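PDB 1QO8: probable fumarate reductase Ifc3, which catalyses essentially one-way reduction of fumarate to succinate in vitro, using one FAD and four covalently bound haems c per subunit, and may serve electron transport to Fe(3+). Local coordinates for residues E189-G194 and K202-L207; V274-N279 and V304-G309; D339-A344 and A349-I354; G503-N508 and L524-E529. One frame throughout, in Å; residues are numbered along the deposited sequence.

Contact 1 of 4, residues E189-G194 and K202-L207; sequences EDAMKG and KLVTIL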
# COMPACT_ATOMS: atom_id res chain seq x y z
N GLU A 189 -19.37 -16.78 -8.36
CA GLU A 189 -18.22 -17.67 -8.26
C GLU A 189 -17.13 -17.38 -9.27
O GLU A 189 -15.92 -17.52 -9.04
CB GLU A 189 -18.72 -19.10 -8.54
CG GLU A 189 -19.69 -19.71 -7.57
CD GLU A 189 -20.21 -21.08 -7.99
OE1 GLU A 189 -19.68 -21.78 -8.90
OE2 GLU A 189 -21.20 -21.49 -7.35
N ASP A 190 -17.54 -17.11 -10.54
CA ASP A 190 -16.56 -16.80 -11.57
C ASP A 190 -15.71 -15.61 -11.17
O ASP A 190 -14.49 -15.55 -11.39
CB ASP A 190 -17.29 -16.49 -12.91
CG ASP A 190 -17.86 -17.68 -13.67
OD1 ASP A 190 -17.81 -18.84 -13.23
OD2 ASP A 190 -18.45 -17.51 -14.77
N ALA A 191 -16.37 -14.55 -10.67
CA ALA A 191 -15.63 -13.37 -10.22
C ALA A 191 -14.69 -13.73 -9.05
O ALA A 191 -13.54 -13.28 -8.94
CB ALA A 191 -16.62 -12.25 -9.80
N MET A 192 -15.23 -14.50 -8.10
CA MET A 192 -14.46 -14.77 -6.86
C MET A 192 -13.18 -15.51 -7.19
O MET A 192 -12.08 -15.30 -6.72
CB MET A 192 -15.34 -15.50 -5.84
CG MET A 192 -16.45 -14.59 -5.30
SD MET A 192 -15.85 -13.20 -4.32
CE MET A 192 -14.90 -14.07 -3.05
N LYS A 193 -13.34 -16.47 -8.11
CA LYS A 193 -12.27 -17.29 -8.62
C LYS A 193 -11.31 -16.44 -9.44
O LYS A 193 -10.07 -16.58 -9.34
CB LYS A 193 -12.89 -18.41 -9.47
CG LYS A 193 -11.82 -19.20 -10.19
CD LYS A 193 -12.34 -20.32 -11.08
CE LYS A 193 -11.13 -21.05 -11.65
NZ LYS A 193 -11.49 -22.00 -12.73
N GLY A 194 -11.90 -15.56 -10.27
CA GLY A 194 -11.00 -14.71 -11.11
C GLY A 194 -10.20 -13.79 -10.17
O GLY A 194 -9.05 -13.51 -10.42
N LYS A 202 -19.60 -9.46 -0.66
CA LYS A 202 -20.80 -8.66 -0.65
C LYS A 202 -20.86 -7.71 -1.84
O LYS A 202 -21.95 -7.45 -2.38
CB LYS A 202 -20.92 -7.88 0.67
CG LYS A 202 -20.63 -8.72 1.88
CD LYS A 202 -20.16 -7.97 3.10
CE LYS A 202 -19.22 -6.79 2.88
NZ LYS A 202 -18.13 -6.81 3.92
N LEU A 203 -19.68 -7.19 -2.22
CA LEU A 203 -19.72 -6.24 -3.36
C LEU A 203 -19.99 -7.05 -4.62
O LEU A 203 -20.79 -6.64 -5.47
CB LEU A 203 -18.41 -5.46 -3.36
CG LEU A 203 -18.07 -4.58 -2.16
CD1 LEU A 203 -16.75 -3.86 -2.44
CD2 LEU A 203 -19.18 -3.57 -1.88
N VAL A 204 -19.39 -8.24 -4.71
CA VAL A 204 -19.54 -9.14 -5.84
C VAL A 204 -20.99 -9.56 -6.05
O VAL A 204 -21.42 -9.64 -7.21
CB VAL A 204 -18.62 -10.37 -5.78
CG1 VAL A 204 -18.72 -11.28 -6.98
CG2 VAL A 204 -17.18 -9.81 -5.73
N THR A 205 -21.67 -9.91 -4.95
CA THR A 205 -23.08 -10.26 -4.99
C THR A 205 -23.98 -9.16 -5.52
O THR A 205 -24.81 -9.41 -6.40
CB THR A 205 -23.52 -10.70 -3.54
OG1 THR A 205 -22.71 -11.85 -3.23
CG2 THR A 205 -24.98 -11.08 -3.48
N ILE A 206 -23.85 -7.94 -5.06
CA ILE A 206 -24.52 -6.77 -5.63
C ILE A 206 -24.19 -6.52 -7.09
O ILE A 206 -25.10 -6.23 -7.90
CB ILE A 206 -24.16 -5.52 -4.82
CG1 ILE A 206 -24.85 -5.72 -3.44
CG2 ILE A 206 -24.57 -4.22 -5.47
CD1 ILE A 206 -24.70 -4.58 -2.48
N LEU A 207 -22.90 -6.65 -7.41
CA LEU A 207 -22.48 -6.57 -8.79
C LEU A 207 -23.30 -7.56 -9.64
O LEU A 207 -23.97 -7.11 -10.56
CB LEU A 207 -20.98 -6.85 -9.01
CG LEU A 207 -20.55 -6.65 -10.46
CD1 LEU A 207 -20.78 -5.20 -10.84
CD2 LEU A 207 -19.07 -7.04 -10.69
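A191 and M192 meet V204 in a small, wholly apolar contact between two consecutive helices, 184-194 and 201-220, of the flavoprotein part of the chain. All three residues are buried, and no hydrogen bond passes from one segment to the other. V204 faces the first helix with both its methyl groups and divides them between two neighbours. Its CG1, set anti to the backbone N (chi1 -177°), lies against the CB methyl of A191 at 3.6 Å. Its other branch, CG2, meets the sulfur of M192, with SD 3.9 Å from CG2. M192 gets there by folding: its chain bends at chi2 and again at chi3, which brings the thioether, and not the terminal methyl, to the valine. Where A191 faces V204 the backbones come within 7.2 Å, measured between their CA atoms, a close approach that the small alanine side chain permits. The two helices follow one another in the chain, with seven residues between the segments, inside the FAD-binding domain of the fumarate reductase/succinate dehydrogenase family. Helix 543-563 covers one flank, where N543 touches A191 and A546 touches L207. On the first helix, the acidic groups of E189 and D190 lead away from V204: D190 forms salt bridges with R235 and R238, and E189 with R235. The side chain of A191 lies about 11 Å from the FAD.

Contact 2 of 4, residues V274-N279 and V304-G309; sequences VKLVVN and VVLATG. With FAD (flavin-adenine dinucleotide), chain G.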
# COMPACT_ATOMS: atom_id res chain seq x y z
N VAL A 274 -8.56 18.86 -6.10
CA VAL A 274 -7.25 18.72 -5.47
C VAL A 274 -7.23 18.47 -3.98
O VAL A 274 -6.25 18.10 -3.35
CB VAL A 274 -6.41 19.94 -5.80
CG1 VAL A 274 -5.96 20.05 -7.24
CG2 VAL A 274 -7.14 21.27 -5.40
N LYS A 275 -8.37 18.60 -3.27
CA LYS A 275 -8.45 18.34 -1.87
C LYS A 275 -9.88 18.10 -1.43
O LYS A 275 -10.77 18.70 -2.03
CB LYS A 275 -7.91 19.61 -1.13
CG LYS A 275 -7.61 19.20 0.32
CD LYS A 275 -6.99 20.34 1.12
CE LYS A 275 -6.13 19.66 2.19
NZ LYS A 275 -6.74 19.84 3.54
N LEU A 276 -10.16 17.19 -0.56
CA LEU A 276 -11.49 17.06 0.01
C LEU A 276 -11.46 17.90 1.32
O LEU A 276 -10.46 17.84 2.07
CB LEU A 276 -11.83 15.61 0.35
CG LEU A 276 -11.78 14.59 -0.82
CD1 LEU A 276 -11.66 13.16 -0.31
CD2 LEU A 276 -12.99 14.72 -1.73
N VAL A 277 -12.51 18.63 1.58
CA VAL A 277 -12.49 19.59 2.72
C VAL A 277 -13.30 18.89 3.80
O VAL A 277 -14.44 18.50 3.60
CB VAL A 277 -13.16 20.93 2.38
CG1 VAL A 277 -13.06 21.96 3.55
CG2 VAL A 277 -12.52 21.47 1.11
N VAL A 278 -12.66 18.68 4.94
CA VAL A 278 -13.42 18.05 6.06
C VAL A 278 -13.68 19.10 7.14
O VAL A 278 -12.80 19.96 7.35
CB VAL A 278 -12.56 16.88 6.56
CG1 VAL A 278 -13.03 16.31 7.89
CG2 VAL A 278 -12.52 15.80 5.47
N ASN A 279 -14.82 19.09 7.81
CA ASN A 279 -15.09 20.11 8.85
C ASN A 279 -14.41 19.64 10.15
O ASN A 279 -13.53 18.76 10.10
CB ASN A 279 -16.58 20.32 9.04
CG ASN A 279 -17.30 19.09 9.52
OD1 ASN A 279 -16.72 18.08 9.89
ND2 ASN A 279 -18.64 19.04 9.56
N VAL A 304 -20.04 14.18 -1.70
CA VAL A 304 -18.94 14.17 -2.65
C VAL A 304 -18.75 12.70 -3.05
O VAL A 304 -18.72 11.79 -2.23
CB VAL A 304 -17.65 14.72 -2.07
CG1 VAL A 304 -16.57 14.76 -3.17
CG2 VAL A 304 -17.77 16.16 -1.54
N VAL A 305 -18.82 12.41 -4.35
CA VAL A 305 -18.68 11.05 -4.90
C VAL A 305 -17.37 11.00 -5.69
O VAL A 305 -17.21 11.78 -6.65
CB VAL A 305 -19.85 10.73 -5.83
CG1 VAL A 305 -19.72 9.35 -6.51
CG2 VAL A 305 -21.24 10.85 -5.19
N LEU A 306 -16.41 10.26 -5.24
CA LEU A 306 -15.18 10.04 -6.00
C LEU A 306 -15.49 9.11 -7.17
O LEU A 306 -16.00 8.02 -6.88
CB LEU A 306 -14.11 9.35 -5.11
CG LEU A 306 -13.70 10.24 -3.90
CD1 LEU A 306 -12.62 9.58 -2.98
CD2 LEU A 306 -13.24 11.61 -4.35
N ALA A 307 -15.26 9.51 -8.40
CA ALA A 307 -15.51 8.52 -9.52
C ALA A 307 -14.35 8.80 -10.45
O ALA A 307 -14.56 9.04 -11.63
CB ALA A 307 -16.76 8.95 -10.30
N THR A 308 -13.18 8.91 -9.85
CA THR A 308 -12.02 9.36 -10.60
C THR A 308 -11.20 8.27 -11.25
O THR A 308 -10.22 8.65 -11.91
CB THR A 308 -11.23 10.11 -9.49
OG1 THR A 308 -10.04 10.68 -10.04
CG2 THR A 308 -10.70 9.21 -8.45
N GLY A 309 -11.59 6.99 -11.25
CA GLY A 309 -10.84 6.03 -12.08
C GLY A 309 -9.59 5.50 -11.43
O GLY A 309 -9.48 5.65 -10.20
PA FAD G . -12.63 6.46 -15.73
O1A FAD G . -13.48 6.08 -16.91
O2A FAD G . -11.28 6.52 -15.84
O5B FAD G . -12.94 7.99 -15.61
C5B FAD G . -12.49 8.82 -14.46
C4B FAD G . -12.79 10.36 -14.82
O4B FAD G . -12.30 11.10 -13.60
C3B FAD G . -11.84 10.88 -15.95
O3B FAD G . -12.37 11.36 -17.10
C2B FAD G . -10.71 11.67 -15.19
O2B FAD G . -10.13 12.77 -15.93
C1B FAD G . -11.52 12.25 -14.10
N9A FAD G . -10.72 12.62 -12.92
C8A FAD G . -9.63 11.97 -12.39
N7A FAD G . -9.09 12.64 -11.40
C5A FAD G . -9.86 13.80 -11.27
C6A FAD G . -9.73 14.98 -10.42
N6A FAD G . -8.80 15.14 -9.52
N1A FAD G . -10.71 15.90 -10.59
C2A FAD G . -11.67 15.82 -11.58
N3A FAD G . -11.84 14.77 -12.42
C4A FAD G . -10.89 13.82 -12.21
N1 FAD G . -13.25 -3.17 -18.37
C2 FAD G . -14.30 -3.90 -18.64
O2 FAD G . -15.05 -4.41 -17.88
N3 FAD G . -14.69 -4.20 -19.98
C4 FAD G . -13.89 -3.65 -20.98
O4 FAD G . -14.13 -3.90 -22.12
C4X FAD G . -12.69 -2.89 -20.63
N5 FAD G . -11.89 -2.42 -21.61
C5X FAD G . -10.81 -1.65 -21.31
C6 FAD G . -10.03 -1.18 -22.37
C7 FAD G . -8.94 -0.38 -22.11
C7M FAD G . -8.06 0.16 -23.18
C8 FAD G . -8.67 -0.03 -20.74
C8M FAD G . -7.53 0.90 -20.44
C9 FAD G . -9.45 -0.46 -19.70
C9A FAD G . -10.54 -1.27 -19.94
N10 FAD G . -11.39 -1.81 -18.95
C10 FAD G . -12.44 -2.59 -19.26
C1' FAD G . -11.41 -1.20 -17.59
C2' FAD G . -12.65 -0.24 -17.46
O2' FAD G . -12.64 0.41 -18.77
C3' FAD G . -12.19 0.87 -16.48
O3' FAD G . -11.85 0.32 -15.20
C4' FAD G . -13.49 1.64 -16.05
O4' FAD G . -13.92 2.30 -17.28
C5' FAD G . -13.02 2.76 -15.05
O5' FAD G . -14.25 3.71 -15.00
P FAD G . -14.32 4.91 -14.03
O1P FAD G . -15.68 5.51 -14.27
O2P FAD G . -13.99 4.35 -12.79
O3P FAD G . -13.17 5.71 -14.40
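L276 carries the apolar part of this contact with one methyl group, CD2, which touches two residues of strand 303-306. It lies 3.9 Å from CG1 of V304 and 4.1 Å from CD2 of L306, so the leucine spans alternate residues of the strand. V304 offers the branch that stands anti to its backbone N (chi1 -176°), while the side chain of L306 approaches with its outer end. All three side chains are buried, and the leucine runs aslant to both partners. No backbone hydrogen bond joins the two segments; the closest CA atoms, those of L276 and V304, remain 8.4 Å apart, as suits strands of two different sheets meeting through side chains.

The contacts with the cofactor belong to the loop that follows strand 303-306. A307, T308 and G309 line the FAD pocket where the strand ends. The carbonyl O of A307 lies 3.5 Å from C5B of the FAD ribose, and CA of G309 lies 3.3 Å from the bridging pyrophosphate oxygen O3P. G309 has a positive phi (83°), and a side chain there would collide with both the preceding carbonyl and the phosphate oxygen O2A.

Strand 303-306 belongs to the parallel sheet of the Rossmann-type FAD-binding fold, between strands 124-127 and 524-526, whereas 271-278 is an outermost strand, within this chain, of a mixed four-stranded sheet and has a classic beta bulge where V274 and K275 face V288. Helix 339-346 borders the junction, with M343 against L276 and A344 against L306, while helix 107-115 packs on V274, K275 and V277.

Contact 3 of 4, residues D339-A344 and A349-I354; sequences DGVLMA and ASMTDI. With FAD (flavin-adenine dinucleotide), chain G.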
# COMPACT_ATOMS: atom_id res chain seq x y z
N ASP A 339 -5.83 10.25 -8.39
CA ASP A 339 -6.04 11.43 -7.55
C ASP A 339 -7.02 11.09 -6.44
O ASP A 339 -6.97 11.61 -5.31
CB ASP A 339 -6.64 12.58 -8.37
CG ASP A 339 -5.74 13.20 -9.38
OD1 ASP A 339 -4.51 12.99 -9.35
OD2 ASP A 339 -6.20 13.98 -10.25
N GLY A 340 -8.07 10.39 -6.81
CA GLY A 340 -9.17 10.04 -5.92
C GLY A 340 -8.72 9.24 -4.71
O GLY A 340 -9.05 9.53 -3.54
N VAL A 341 -7.86 8.24 -4.94
CA VAL A 341 -7.12 7.56 -3.91
C VAL A 341 -6.20 8.46 -3.11
O VAL A 341 -6.16 8.25 -1.89
CB VAL A 341 -6.26 6.38 -4.51
CG1 VAL A 341 -5.12 5.97 -3.59
CG2 VAL A 341 -7.18 5.15 -4.82
N LEU A 342 -5.36 9.33 -3.70
CA LEU A 342 -4.52 10.20 -2.93
C LEU A 342 -5.31 11.14 -2.02
O LEU A 342 -4.94 11.26 -0.86
CB LEU A 342 -3.60 11.05 -3.80
CG LEU A 342 -2.65 10.16 -4.65
CD1 LEU A 342 -1.98 11.09 -5.65
CD2 LEU A 342 -1.74 9.35 -3.71
N MET A 343 -6.35 11.81 -2.48
CA MET A 343 -7.13 12.76 -1.69
C MET A 343 -7.87 12.03 -0.56
O MET A 343 -8.07 12.55 0.54
CB MET A 343 -8.24 13.44 -2.55
CG MET A 343 -7.59 14.52 -3.39
SD MET A 343 -8.73 15.42 -4.45
CE MET A 343 -9.69 14.24 -5.33
N ALA A 344 -8.30 10.80 -0.83
CA ALA A 344 -9.01 9.99 0.15
C ALA A 344 -8.08 9.55 1.27
O ALA A 344 -8.37 9.70 2.49
CB ALA A 344 -9.84 8.84 -0.39
N ALA A 349 -9.18 8.08 4.82
CA ALA A 349 -9.94 6.91 4.31
C ALA A 349 -9.03 5.68 4.39
O ALA A 349 -7.79 5.79 4.30
CB ALA A 349 -10.37 7.09 2.85
N SER A 350 -9.56 4.54 4.71
CA SER A 350 -8.88 3.28 4.40
C SER A 350 -8.98 2.84 2.93
O SER A 350 -9.85 3.37 2.24
CB SER A 350 -9.46 2.20 5.28
OG SER A 350 -10.84 1.96 5.19
N MET A 351 -8.16 1.89 2.54
CA MET A 351 -8.02 1.35 1.23
C MET A 351 -8.32 -0.15 1.22
O MET A 351 -8.35 -0.83 2.28
CB MET A 351 -6.63 1.57 0.66
CG MET A 351 -5.96 2.94 0.68
SD MET A 351 -6.92 4.01 -0.40
CE MET A 351 -7.16 5.49 0.59
N THR A 352 -8.62 -0.71 0.08
CA THR A 352 -8.84 -2.19 -0.02
C THR A 352 -7.89 -2.74 -1.09
O THR A 352 -7.90 -2.23 -2.26
CB THR A 352 -10.30 -2.52 -0.39
OG1 THR A 352 -11.22 -2.11 0.61
CG2 THR A 352 -10.56 -4.03 -0.61
N ASP A 353 -7.13 -3.78 -0.78
CA ASP A 353 -6.20 -4.35 -1.76
C ASP A 353 -5.45 -3.29 -2.54
O ASP A 353 -5.25 -3.41 -3.79
CB ASP A 353 -6.91 -5.30 -2.78
CG ASP A 353 -7.80 -6.35 -2.15
OD1 ASP A 353 -7.39 -6.90 -1.09
OD2 ASP A 353 -8.90 -6.70 -2.64
N ILE A 354 -4.85 -2.29 -1.85
CA ILE A 354 -4.53 -1.02 -2.52
C ILE A 354 -3.48 -1.21 -3.61
O ILE A 354 -3.42 -0.59 -4.69
CB ILE A 354 -4.07 0.02 -1.49
CG1 ILE A 354 -3.77 1.40 -2.08
CG2 ILE A 354 -2.83 -0.50 -0.75
CD1 ILE A 354 -5.00 2.11 -2.68
PA FAD G . -12.63 6.46 -15.73
O1A FAD G . -13.48 6.08 -16.91
O2A FAD G . -11.28 6.52 -15.84
O5B FAD G . -12.94 7.99 -15.61
C5B FAD G . -12.49 8.82 -14.46
C4B FAD G . -12.79 10.36 -14.82
O4B FAD G . -12.30 11.10 -13.60
C3B FAD G . -11.84 10.88 -15.95
O3B FAD G . -12.37 11.36 -17.10
C2B FAD G . -10.71 11.67 -15.19
O2B FAD G . -10.13 12.77 -15.93
C1B FAD G . -11.52 12.25 -14.10
N9A FAD G . -10.72 12.62 -12.92
C8A FAD G . -9.63 11.97 -12.39
N7A FAD G . -9.09 12.64 -11.40
C5A FAD G . -9.86 13.80 -11.27
C6A FAD G . -9.73 14.98 -10.42
N6A FAD G . -8.80 15.14 -9.52
N1A FAD G . -10.71 15.90 -10.59
C2A FAD G . -11.67 15.82 -11.58
N3A FAD G . -11.84 14.77 -12.42
C4A FAD G . -10.89 13.82 -12.21
N1 FAD G . -13.25 -3.17 -18.37
C2 FAD G . -14.30 -3.90 -18.64
O2 FAD G . -15.05 -4.41 -17.88
N3 FAD G . -14.69 -4.20 -19.98
C4 FAD G . -13.89 -3.65 -20.98
O4 FAD G . -14.13 -3.90 -22.12
C4X FAD G . -12.69 -2.89 -20.63
N5 FAD G . -11.89 -2.42 -21.61
C5X FAD G . -10.81 -1.65 -21.31
C6 FAD G . -10.03 -1.18 -22.37
C7 FAD G . -8.94 -0.38 -22.11
C7M FAD G . -8.06 0.16 -23.18
C8 FAD G . -8.67 -0.03 -20.74
C8M FAD G . -7.53 0.90 -20.44
C9 FAD G . -9.45 -0.46 -19.70
C9A FAD G . -10.54 -1.27 -19.94
N10 FAD G . -11.39 -1.81 -18.95
C10 FAD G . -12.44 -2.59 -19.26
C1' FAD G . -11.41 -1.20 -17.59
C2' FAD G . -12.65 -0.24 -17.46
O2' FAD G . -12.64 0.41 -18.77
C3' FAD G . -12.19 0.87 -16.48
O3' FAD G . -11.85 0.32 -15.20
C4' FAD G . -13.49 1.64 -16.05
O4' FAD G . -13.92 2.30 -17.28
C5' FAD G . -13.02 2.76 -15.05
O5' FAD G . -14.25 3.71 -15.00
P FAD G . -14.32 4.91 -14.03
O1P FAD G . -15.68 5.51 -14.27
O2P FAD G . -13.99 4.35 -12.79
O3P FAD G . -13.17 5.71 -14.40
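A344 and A349 meet where helix 339-346 of the FAD-binding domain turns back into strand 351-352, a helix-turn-strand connection whose helix starts at the cofactor. This is the tight end: A349 N donates to A344 O at 3.0 Å, from above the carbonyl plane. Beside this bond, CB of A344 lies 3.7 Å from CB of A349. Further along, the packing is looser and formed by side chains without a hydrogen bond. CG1 of V341 lies 4.0 Å from CD1 of I354 and 4.2 Å from SD of M351. M351 bends at chi2 (-66°) and again at chi3, which brings its CE against the backbone carbonyl of V341, 3.8 Å from V341 O. D355 of the second subunit packs on M351 and I354, while T352 and D353, which take no part in the contact, are partly exposed. At the start of the helix, D339 accepts a hydrogen bond from the adenine amino group and also forms salt bridges with R272 and K152. An asparagine in its place would probably weaken the hold on these two basic side chains, leaving their charges without a carboxylate mate. The bond to adenine is clearly bent, with N6A 2.9 Å from OD2 of D339 and an N-H...O angle of 134°.

Contact 4 of 4, residues G503-N508 and L524-E529; sequences GGVAIN and LFAAGE. With FAD (flavin-adenine dinucleotide), chain G.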
# COMPACT_ATOMS: atom_id res chain seq x y z
N GLY A 503 -6.99 -2.28 -6.77
CA GLY A 503 -7.08 -1.77 -5.43
C GLY A 503 -7.58 -0.31 -5.46
O GLY A 503 -7.56 0.34 -6.54
N GLY A 504 -8.04 0.16 -4.32
CA GLY A 504 -8.42 1.59 -4.27
C GLY A 504 -9.00 1.87 -2.87
O GLY A 504 -8.74 1.14 -1.93
N VAL A 505 -9.88 2.80 -2.82
CA VAL A 505 -10.56 3.33 -1.60
C VAL A 505 -11.45 2.25 -1.09
O VAL A 505 -12.18 1.59 -1.86
CB VAL A 505 -11.19 4.57 -2.23
CG1 VAL A 505 -12.71 4.61 -2.37
CG2 VAL A 505 -10.44 5.81 -1.87
N ALA A 506 -11.46 1.97 0.22
CA ALA A 506 -12.44 1.04 0.75
C ALA A 506 -13.85 1.63 0.76
O ALA A 506 -14.17 2.76 1.15
CB ALA A 506 -12.09 0.61 2.18
N ILE A 507 -14.74 0.71 0.50
CA ILE A 507 -16.17 1.01 0.34
C ILE A 507 -17.04 0.02 1.07
O ILE A 507 -16.55 -1.11 1.23
CB ILE A 507 -16.33 1.10 -1.19
CG1 ILE A 507 -16.67 2.58 -1.43
CG2 ILE A 507 -17.25 0.17 -1.93
CD1 ILE A 507 -15.80 3.22 -2.44
N ASN A 508 -18.23 0.44 1.51
CA ASN A 508 -19.24 -0.53 1.92
C ASN A 508 -20.18 -0.82 0.76
O ASN A 508 -20.12 -0.26 -0.34
CB ASN A 508 -20.07 0.04 3.10
CG ASN A 508 -21.15 0.96 2.56
OD1 ASN A 508 -21.08 2.02 1.96
ND2 ASN A 508 -22.38 0.39 2.71
N LEU A 524 -18.96 11.23 2.11
CA LEU A 524 -18.01 10.76 1.08
C LEU A 524 -18.41 9.43 0.46
O LEU A 524 -18.65 8.46 1.17
CB LEU A 524 -16.61 10.54 1.62
CG LEU A 524 -15.36 10.92 0.85
CD1 LEU A 524 -14.18 9.98 1.05
CD2 LEU A 524 -15.50 11.23 -0.63
N PHE A 525 -18.57 9.34 -0.86
CA PHE A 525 -18.97 8.10 -1.56
C PHE A 525 -18.00 7.82 -2.71
O PHE A 525 -17.26 8.72 -3.09
CB PHE A 525 -20.40 8.21 -2.11
CG PHE A 525 -21.43 8.51 -1.02
CD1 PHE A 525 -21.63 9.83 -0.62
CD2 PHE A 525 -22.09 7.50 -0.39
CE1 PHE A 525 -22.51 10.11 0.40
CE2 PHE A 525 -22.98 7.78 0.65
CZ PHE A 525 -23.20 9.10 1.03
N ALA A 526 -18.00 6.63 -3.30
CA ALA A 526 -17.05 6.38 -4.39
C ALA A 526 -17.57 5.20 -5.23
O ALA A 526 -18.34 4.39 -4.70
CB ALA A 526 -15.64 6.16 -3.89
N ALA A 527 -17.21 5.21 -6.49
CA ALA A 527 -17.56 4.15 -7.42
C ALA A 527 -16.58 4.00 -8.56
O ALA A 527 -15.92 4.99 -8.93
CB ALA A 527 -18.98 4.37 -7.98
N GLY A 528 -16.32 2.76 -9.00
CA GLY A 528 -15.61 2.58 -10.26
C GLY A 528 -14.20 2.09 -9.94
O GLY A 528 -14.02 1.66 -8.81
N GLU A 529 -13.19 2.39 -10.78
CA GLU A 529 -11.86 1.83 -10.51
C GLU A 529 -11.19 2.53 -9.34
O GLU A 529 -10.12 2.08 -8.85
CB GLU A 529 -10.94 2.04 -11.72
CG GLU A 529 -9.69 1.14 -11.83
CD GLU A 529 -9.01 1.29 -13.16
OE1 GLU A 529 -9.67 1.67 -14.20
OE2 GLU A 529 -7.77 1.13 -13.26
PA FAD G . -12.63 6.46 -15.73
O1A FAD G . -13.48 6.08 -16.91
O2A FAD G . -11.28 6.52 -15.84
O5B FAD G . -12.94 7.99 -15.61
C5B FAD G . -12.49 8.82 -14.46
C4B FAD G . -12.79 10.36 -14.82
O4B FAD G . -12.30 11.10 -13.60
C3B FAD G . -11.84 10.88 -15.95
O3B FAD G . -12.37 11.36 -17.10
C2B FAD G . -10.71 11.67 -15.19
O2B FAD G . -10.13 12.77 -15.93
C1B FAD G . -11.52 12.25 -14.10
N9A FAD G . -10.72 12.62 -12.92
C8A FAD G . -9.63 11.97 -12.39
N7A FAD G . -9.09 12.64 -11.40
C5A FAD G . -9.86 13.80 -11.27
C6A FAD G . -9.73 14.98 -10.42
N6A FAD G . -8.80 15.14 -9.52
N1A FAD G . -10.71 15.90 -10.59
C2A FAD G . -11.67 15.82 -11.58
N3A FAD G . -11.84 14.77 -12.42
C4A FAD G . -10.89 13.82 -12.21
N1 FAD G . -13.25 -3.17 -18.37
C2 FAD G . -14.30 -3.90 -18.64
O2 FAD G . -15.05 -4.41 -17.88
N3 FAD G . -14.69 -4.20 -19.98
C4 FAD G . -13.89 -3.65 -20.98
O4 FAD G . -14.13 -3.90 -22.12
C4X FAD G . -12.69 -2.89 -20.63
N5 FAD G . -11.89 -2.42 -21.61
C5X FAD G . -10.81 -1.65 -21.31
C6 FAD G . -10.03 -1.18 -22.37
C7 FAD G . -8.94 -0.38 -22.11
C7M FAD G . -8.06 0.16 -23.18
C8 FAD G . -8.67 -0.03 -20.74
C8M FAD G . -7.53 0.90 -20.44
C9 FAD G . -9.45 -0.46 -19.70
C9A FAD G . -10.54 -1.27 -19.94
N10 FAD G . -11.39 -1.81 -18.95
C10 FAD G . -12.44 -2.59 -19.26
C1' FAD G . -11.41 -1.20 -17.59
C2' FAD G . -12.65 -0.24 -17.46
O2' FAD G . -12.64 0.41 -18.77
C3' FAD G . -12.19 0.87 -16.48
O3' FAD G . -11.85 0.32 -15.20
C4' FAD G . -13.49 1.64 -16.05
O4' FAD G . -13.92 2.30 -17.28
C5' FAD G . -13.02 2.76 -15.05
O5' FAD G . -14.25 3.71 -15.00
P FAD G . -14.32 4.91 -14.03
O1P FAD G . -15.68 5.51 -14.27
O2P FAD G . -13.99 4.35 -12.79
O3P FAD G . -13.17 5.71 -14.40
O HOH W 1 -7.62 2.67 -8.00
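A526 and two aliphatic side chains of the facing segment form the first shell: CB of A526 lies 3.3 Å from CD1 of I507, tighter than usual for two carbons, and 3.6 Å from CG1 of V505. One methyl group is thus met by the ends of two alternate residues. Both I507 and V505 have a chi1 away from the staggered positions (-114° and 112°), which may reflect strain or imprecise placement, and the close approach of I507 should be read with that caution. At the other end the link is polar and indirect. A water donates one hydrogen bond to G503 O at 2.8 Å and another to E529 O at 2.7 Å, joining two acceptors that could not bond to each other directly.

Strand 524-526 is the edge strand, within this chain, of the parallel sheet of the Rossmann-type FAD-binding fold, and the loop after it contacts the cofactor. There E529 N donates an almost straight bond (164°) to the phosphate oxygen O2P, at 2.9 Å. The extended E529 side chain, with CG anti to the backbone N, reaches the ribityl chain, where OE1 accepts a hydrogen bond from O3' at 2.8 Å. G528 passes beside the same phosphate, and a CB there would collide with O2P.

OE2 of E529 accepts a second bond from T501 N, which would limit rotation of the carboxylate. With an alanine here, ribityl O3' and T501 N would probably both lose their carboxylate acceptor. Further out, V513 and T531 both pack against V505 and A526, while F551 and A555 of helix 543-563 cover A527.

All four contacts are buried at their touching residues, but they differ in chemistry. Contact 1 joins two helices by apolar side chains alone and has no bond to the cofactor; it meets contact 4 through L203, which packs on I507 and N508. Contacts 2, 3 and 4 cluster, their centres 8 to 11 Å apart, and each reaches the FAD at a different place: ribose and pyrophosphate, adenine, and phosphate with ribityl chain. Contacts 2 and 4 share the parallel sheet, with probable backbone hydrogen bonds between V304, L306 and F525. Contacts 3 and 4 share the mixed sheet through T352 and G504, and contact 3 alone touches the second subunit.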